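Local coordinates for flavin prenyltransferase UbiX (Aquifex aeolicus, PDB 2EJB), which probably joins a dimethylallyl group from dimethylallyl monophosphate to FMN, making the prenylated flavin cofactor used by UbiD decarboxylases, at residues D32-R37 with N105-V110; R62-N67 with S71-G76. One frame throughout, in Å; residues are numbered along the deposited sequence.

Contact 1: D32-R37 with N105-V110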
loop_
_atom_site.group_PDB
_atom_site.type_symbol
_atom_site.label_atom_id
_atom_site.label_comp_id
_atom_site.label_asym_id
_atom_site.label_seq_id
_atom_site.Cartn_x
_atom_site.Cartn_y
_atom_site.Cartn_z
ATOM N N ASP A 32 12.953 -11.027 -19.675
ATOM C CA ASP A 32 13.707 -9.907 -20.210
ATOM C C ASP A 32 13.715 -8.925 -19.045
ATOM O O ASP A 32 12.668 -8.429 -18.621
ATOM C CB ASP A 32 13.002 -9.323 -21.437
ATOM C CG ASP A 32 13.332 -10.087 -22.711
ATOM O OD1 ASP A 32 14.516 -10.099 -23.100
ATOM O OD2 ASP A 32 12.416 -10.676 -23.320
ATOM N N LEU A 33 14.903 -8.662 -18.522
ATOM C CA LEU A 33 15.057 -7.802 -17.363
ATOM C C LEU A 33 15.684 -6.441 -17.600
ATOM O O LEU A 33 16.670 -6.308 -18.323
ATOM C CB LEU A 33 15.878 -8.545 -16.311
ATOM C CG LEU A 33 16.258 -7.775 -15.051
ATOM C CD1 LEU A 33 15.004 -7.428 -14.255
ATOM C CD2 LEU A 33 17.202 -8.632 -14.221
ATOM N N VAL A 34 15.101 -5.426 -16.974
ATOM C CA VAL A 34 15.627 -4.075 -17.071
ATOM C C VAL A 34 15.839 -3.619 -15.637
ATOM O O VAL A 34 14.902 -3.627 -14.836
ATOM C CB VAL A 34 14.642 -3.090 -17.741
ATOM C CG1 VAL A 34 15.338 -1.758 -17.960
ATOM C CG2 VAL A 34 14.137 -3.645 -19.060
ATOM N N ILE A 35 17.069 -3.234 -15.311
ATOM C CA ILE A 35 17.387 -2.776 -13.964
ATOM C C ILE A 35 17.913 -1.352 -13.992
ATOM O O ILE A 35 18.908 -1.066 -14.660
ATOM C CB ILE A 35 18.453 -3.665 -13.309
ATOM C CG1 ILE A 35 18.057 -5.135 -13.444
ATOM C CG2 ILE A 35 18.596 -3.299 -11.837
ATOM C CD1 ILE A 35 19.104 -6.101 -12.935
ATOM N N SER A 36 17.240 -0.462 -13.271
ATOM C CA SER A 36 17.654 0.935 -13.210
ATOM C C SER A 36 18.897 1.048 -12.327
ATOM O O SER A 36 19.174 0.157 -11.522
ATOM C CB SER A 36 16.535 1.803 -12.625
ATOM O OG SER A 36 16.420 1.615 -11.224
ATOM N N ARG A 37 19.651 2.133 -12.487
ATOM C CA ARG A 37 20.852 2.352 -11.683
ATOM C C ARG A 37 20.353 2.568 -10.262
ATOM O O ARG A 37 20.913 2.039 -9.298
ATOM C CB ARG A 37 21.598 3.603 -12.161
ATOM C CG ARG A 37 20.882 4.888 -11.795
ATOM C CD ARG A 37 21.301 6.089 -12.620
ATOM N NE ARG A 37 20.303 7.145 -12.464
ATOM C CZ ARG A 37 19.914 7.973 -13.428
ATOM N NH1 ARG A 37 20.438 7.886 -14.644
ATOM N NH2 ARG A 37 18.979 8.879 -13.181
ATOM N N ASN A 105 13.833 6.813 -19.666
ATOM C CA ASN A 105 14.618 5.591 -19.807
ATOM C C ASN A 105 13.818 4.521 -20.542
ATOM O O ASN A 105 12.638 4.707 -20.855
ATOM C CB ASN A 105 15.036 5.046 -18.435
ATOM C CG ASN A 105 13.849 4.611 -17.586
ATOM O OD1 ASN A 105 12.811 4.221 -18.111
ATOM N ND2 ASN A 105 14.006 4.665 -16.263
ATOM N N LEU A 106 14.466 3.389 -20.797
ATOM C CA LEU A 106 13.835 2.275 -21.492
ATOM C C LEU A 106 12.579 1.803 -20.772
ATOM O O LEU A 106 11.564 1.507 -21.405
ATOM C CB LEU A 106 14.816 1.109 -21.613
ATOM C CG LEU A 106 14.270 -0.178 -22.245
ATOM C CD1 LEU A 106 13.774 0.108 -23.656
ATOM C CD2 LEU A 106 15.356 -1.243 -22.261
ATOM N N ILE A 107 12.658 1.733 -19.448
ATOM C CA ILE A 107 11.535 1.295 -18.624
ATOM C C ILE A 107 10.269 2.099 -18.911
ATOM O O ILE A 107 9.176 1.539 -19.028
ATOM C CB ILE A 107 11.884 1.411 -17.118
ATOM C CG1 ILE A 107 13.016 0.435 -16.779
ATOM C CG2 ILE A 107 10.655 1.111 -16.255
ATOM C CD1 ILE A 107 13.394 0.429 -15.306
ATOM N N HIS A 108 10.417 3.412 -19.022
ATOM C CA HIS A 108 9.268 4.265 -19.295
ATOM C C HIS A 108 8.734 3.918 -20.672
ATOM O O HIS A 108 7.526 3.801 -20.868
ATOM C CB HIS A 108 9.689 5.733 -19.225
ATOM C CG HIS A 108 10.295 6.119 -17.912
ATOM N ND1 HIS A 108 11.055 7.250 -17.743
ATOM C CD2 HIS A 108 10.241 5.512 -16.700
ATOM C CE1 HIS A 108 11.449 7.330 -16.482
ATOM N NE2 HIS A 108 10.967 6.289 -15.832
ATOM N N ARG A 109 9.647 3.730 -21.622
ATOM C CA ARG A 109 9.270 3.386 -22.987
ATOM C C ARG A 109 8.467 2.089 -23.028
ATOM O O ARG A 109 7.446 1.999 -23.722
ATOM C CB ARG A 109 10.523 3.240 -23.856
ATOM C CG ARG A 109 10.256 2.725 -25.266
ATOM C CD ARG A 109 9.390 3.687 -26.071
ATOM N NE ARG A 109 9.055 3.138 -27.384
ATOM C CZ ARG A 109 8.230 3.714 -28.254
ATOM N NH1 ARG A 109 7.646 4.868 -27.961
ATOM N NH2 ARG A 109 7.983 3.129 -29.416
ATOM N N VAL A 110 8.931 1.085 -22.287
ATOM C CA VAL A 110 8.259 -0.211 -22.256
ATOM C C VAL A 110 6.842 -0.074 -21.705
ATOM O O VAL A 110 5.932 -0.792 -22.119
ATOM C CB VAL A 110 9.051 -1.227 -21.405
ATOM C CG1 VAL A 110 8.306 -2.561 -21.345
ATOM C CG2 VAL A 110 10.441 -1.424 -22.005
#
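Val34, near the end of strand 30-35, packs against Leu106 and Ile107 in the first turn of helix 106-117; the nearest CA atoms, those of Val34 and Ile107, are 6.9 Å apart. Asn105 sets up that turn as the N-cap: its OD1 accepts from His108 N at 2.7 Å, with an N-H...O angle of 157°. The same oxygen sits over one face of the His108 ring, displaced toward its rim. Leu106 then offers one methyl, CD2, which meets Val34 CG2 at 4.2 Å in a looser contact. Ile107 comes closer. Its CG1 is 3.4 Å from Val34 CG1, tighter than usual for two carbons, and the two side chains run past each other in opposite directions. Val34 CG1 gets there by standing anti to its own backbone nitrogen (chi1 -173°). Farther along, Ile107 CD1 reaches Ser36 CB at 4.4 Å, while Ser36 OG caps helix 37-45 through Ala39 N. Ser36 is a predicted FMN-binding residue, so this end of the contact adjoins the probable flavin site. The helix start thus lies against one side of the parallel sheet, with Val34 and Ile107 both also touching Cys7 of strand 3-8, and Leu106 leaning on His64 of strand 61-65.

Contact 2: R62-N67 with S71-G76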
loop_
_atom_site.group_PDB
_atom_site.type_symbol
_atom_site.label_atom_id
_atom_site.label_comp_id
_atom_site.label_asym_id
_atom_site.label_seq_id
_atom_site.Cartn_x
_atom_site.Cartn_y
_atom_site.Cartn_z
ATOM N N ARG A 62 17.494 -12.412 -20.097
ATOM C CA ARG A 62 18.174 -11.515 -21.022
ATOM C C ARG A 62 18.057 -10.127 -20.423
ATOM O O ARG A 62 16.954 -9.623 -20.202
ATOM C CB ARG A 62 17.519 -11.570 -22.407
ATOM C CG ARG A 62 18.183 -10.673 -23.443
ATOM C CD ARG A 62 17.699 -10.962 -24.864
ATOM N NE ARG A 62 16.244 -10.917 -24.976
ATOM C CZ ARG A 62 15.583 -10.895 -26.129
ATOM N NH1 ARG A 62 16.243 -10.910 -27.280
ATOM N NH2 ARG A 62 14.256 -10.858 -26.135
ATOM N N ILE A 63 19.203 -9.520 -20.145
ATOM C CA ILE A 63 19.246 -8.198 -19.540
ATOM C C ILE A 63 19.383 -7.083 -20.562
ATOM O O ILE A 63 20.159 -7.187 -21.511
ATOM C CB ILE A 63 20.409 -8.094 -18.540
ATOM C CG1 ILE A 63 20.268 -9.187 -17.479
ATOM C CG2 ILE A 63 20.422 -6.714 -17.892
ATOM C CD1 ILE A 63 21.409 -9.227 -16.487
ATOM N N HIS A 64 18.626 -6.011 -20.352
ATOM C CA HIS A 64 18.649 -4.858 -21.245
ATOM C C HIS A 64 19.067 -3.609 -20.476
ATOM O O HIS A 64 18.619 -3.385 -19.349
ATOM C CB HIS A 64 17.263 -4.644 -21.856
ATOM C CG HIS A 64 16.716 -5.848 -22.559
ATOM N ND1 HIS A 64 16.560 -5.905 -23.925
ATOM C CD2 HIS A 64 16.295 -7.045 -22.080
ATOM C CE1 HIS A 64 16.065 -7.087 -24.262
ATOM N NE2 HIS A 64 15.896 -7.793 -23.161
ATOM N N GLU A 65 19.923 -2.801 -21.091
ATOM C CA GLU A 65 20.400 -1.569 -20.469
ATOM C C GLU A 65 19.265 -0.569 -20.316
ATOM O O GLU A 65 18.520 -0.312 -21.262
ATOM C CB GLU A 65 21.518 -0.950 -21.308
ATOM C CG GLU A 65 22.844 -1.669 -21.185
ATOM C CD GLU A 65 23.490 -1.456 -19.832
ATOM O OE1 GLU A 65 22.883 -1.835 -18.810
ATOM O OE2 GLU A 65 24.608 -0.902 -19.789
ATOM N N GLU A 66 19.147 -0.000 -19.121
ATOM C CA GLU A 66 18.092 0.963 -18.827
ATOM C C GLU A 66 18.087 2.139 -19.786
ATOM O O GLU A 66 17.113 2.882 -19.859
ATOM C CB GLU A 66 18.239 1.489 -17.401
ATOM C CG GLU A 66 19.494 2.308 -17.175
ATOM C CD GLU A 66 19.550 2.899 -15.781
ATOM O OE1 GLU A 66 18.694 3.749 -15.458
ATOM O OE2 GLU A 66 20.444 2.508 -15.004
ATOM N N ASN A 67 19.175 2.308 -20.525
ATOM C CA ASN A 67 19.277 3.418 -21.466
ATOM C C ASN A 67 19.232 2.968 -22.920
ATOM O O ASN A 67 19.220 3.797 -23.827
ATOM C CB ASN A 67 20.578 4.183 -21.224
ATOM C CG ASN A 67 21.810 3.340 -21.513
ATOM O OD1 ASN A 67 21.963 2.231 -20.989
ATOM N ND2 ASN A 67 22.699 3.863 -22.349
ATOM N N SER A 71 16.639 -1.786 -27.676
ATOM C CA SER A 71 16.122 -3.004 -27.065
ATOM C C SER A 71 14.852 -3.480 -27.756
ATOM O O SER A 71 14.021 -2.676 -28.172
ATOM C CB SER A 71 15.822 -2.748 -25.586
ATOM O OG SER A 71 15.171 -3.860 -24.998
ATOM N N PRO A 72 14.690 -4.804 -27.895
ATOM C CA PRO A 72 13.494 -5.345 -28.543
ATOM C C PRO A 72 12.243 -4.897 -27.799
ATOM O O PRO A 72 11.207 -4.633 -28.406
ATOM C CB PRO A 72 13.695 -6.852 -28.435
ATOM C CG PRO A 72 15.183 -6.997 -28.442
ATOM C CD PRO A 72 15.616 -5.886 -27.522
ATOM N N LEU A 73 12.358 -4.809 -26.477
ATOM C CA LEU A 73 11.241 -4.412 -25.629
ATOM C C LEU A 73 10.661 -3.052 -25.980
ATOM O O LEU A 73 9.525 -2.750 -25.618
ATOM C CB LEU A 73 11.665 -4.400 -24.160
ATOM C CG LEU A 73 12.166 -5.706 -23.539
ATOM C CD1 LEU A 73 12.435 -5.468 -22.060
ATOM C CD2 LEU A 73 11.137 -6.823 -23.728
ATOM N N ALA A 74 11.439 -2.230 -26.677
ATOM C CA ALA A 74 10.973 -0.900 -27.048
ATOM C C ALA A 74 10.199 -0.916 -28.357
ATOM O O ALA A 74 9.817 0.137 -28.873
ATOM C CB ALA A 74 12.149 0.059 -27.146
ATOM N N SER A 75 9.965 -2.110 -28.888
ATOM C CA SER A 75 9.226 -2.243 -30.140
ATOM C C SER A 75 7.895 -2.938 -29.901
ATOM O O SER A 75 7.857 -4.037 -29.347
ATOM C CB SER A 75 10.042 -3.039 -31.163
ATOM O OG SER A 75 11.266 -2.386 -31.454
ATOM N N GLY A 76 6.809 -2.287 -30.311
ATOM C CA GLY A 76 5.488 -2.865 -30.136
ATOM C C GLY A 76 5.388 -4.186 -30.864
ATOM O O GLY A 76 4.815 -5.151 -30.354
#
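His64 and Ser71, with CA atoms 6.6 Å apart, bring strand 61-65 beside a short 3-10 turn in which Ala74 N bonds to Ser71 O (3.0 Å) and Ser75 N to Pro72 O (2.9 Å). The His64 ring carries the contact, and three residues, Ser71 to Leu73, meet it differently. Ser71 OG lies 2.7 Å from His64 ND1, obliquely to the ring. Pro72 CD comes to the ring edge, in its plane, 3.5 Å from His64 CE1. Over one face stands Leu73 CD1, 4.2 Å from the ring centroid and 11° off the normal, a CH-pi contact. A chi1 of -55°, with CG anti to the carbonyl carbon, turns the imidazole toward the turn. Its NE2 hydrogen-bonds to Asp32 OD1, which also forms a salt bridge with Arg62 NE; at the margin, Arg62 NH1 is 4.2 Å from Pro72 CG. With an alanine in place of His64, Leu73 CD1 would probably lose the face it packs on, and Asp32 one of its donors. Strand 61-65 is at an edge of the parallel sheet in this chain, paired with strand 30-35, and Leu73 also touches Val34 of that neighbour, Tyr82 of strand 82-90 and Val110 of helix 106-117.

Overall arrangement
Contacts 1 and 2 have centres about 7 Å apart and share the sheet through neighbouring strands 30-35 and 61-65. Contact 1, centred about 10 Å from the chain centre, is wholly buried and its cross-segment contacts are all between carbon atoms. Contact 2, about 14 Å out on an edge strand, is also mostly buried but has an exposed arginine at its margin and mixes imidazole, hydroxyl and apolar groups. Asp32, on the strand of contact 1, is the polar partner that ties the two together. Helix 106-117 serves both, through Leu106. The strand order 3-2-1-4-5-6 is that of a Rossmann-like fold, and only contact 1 includes a predicted FMN-binding residue.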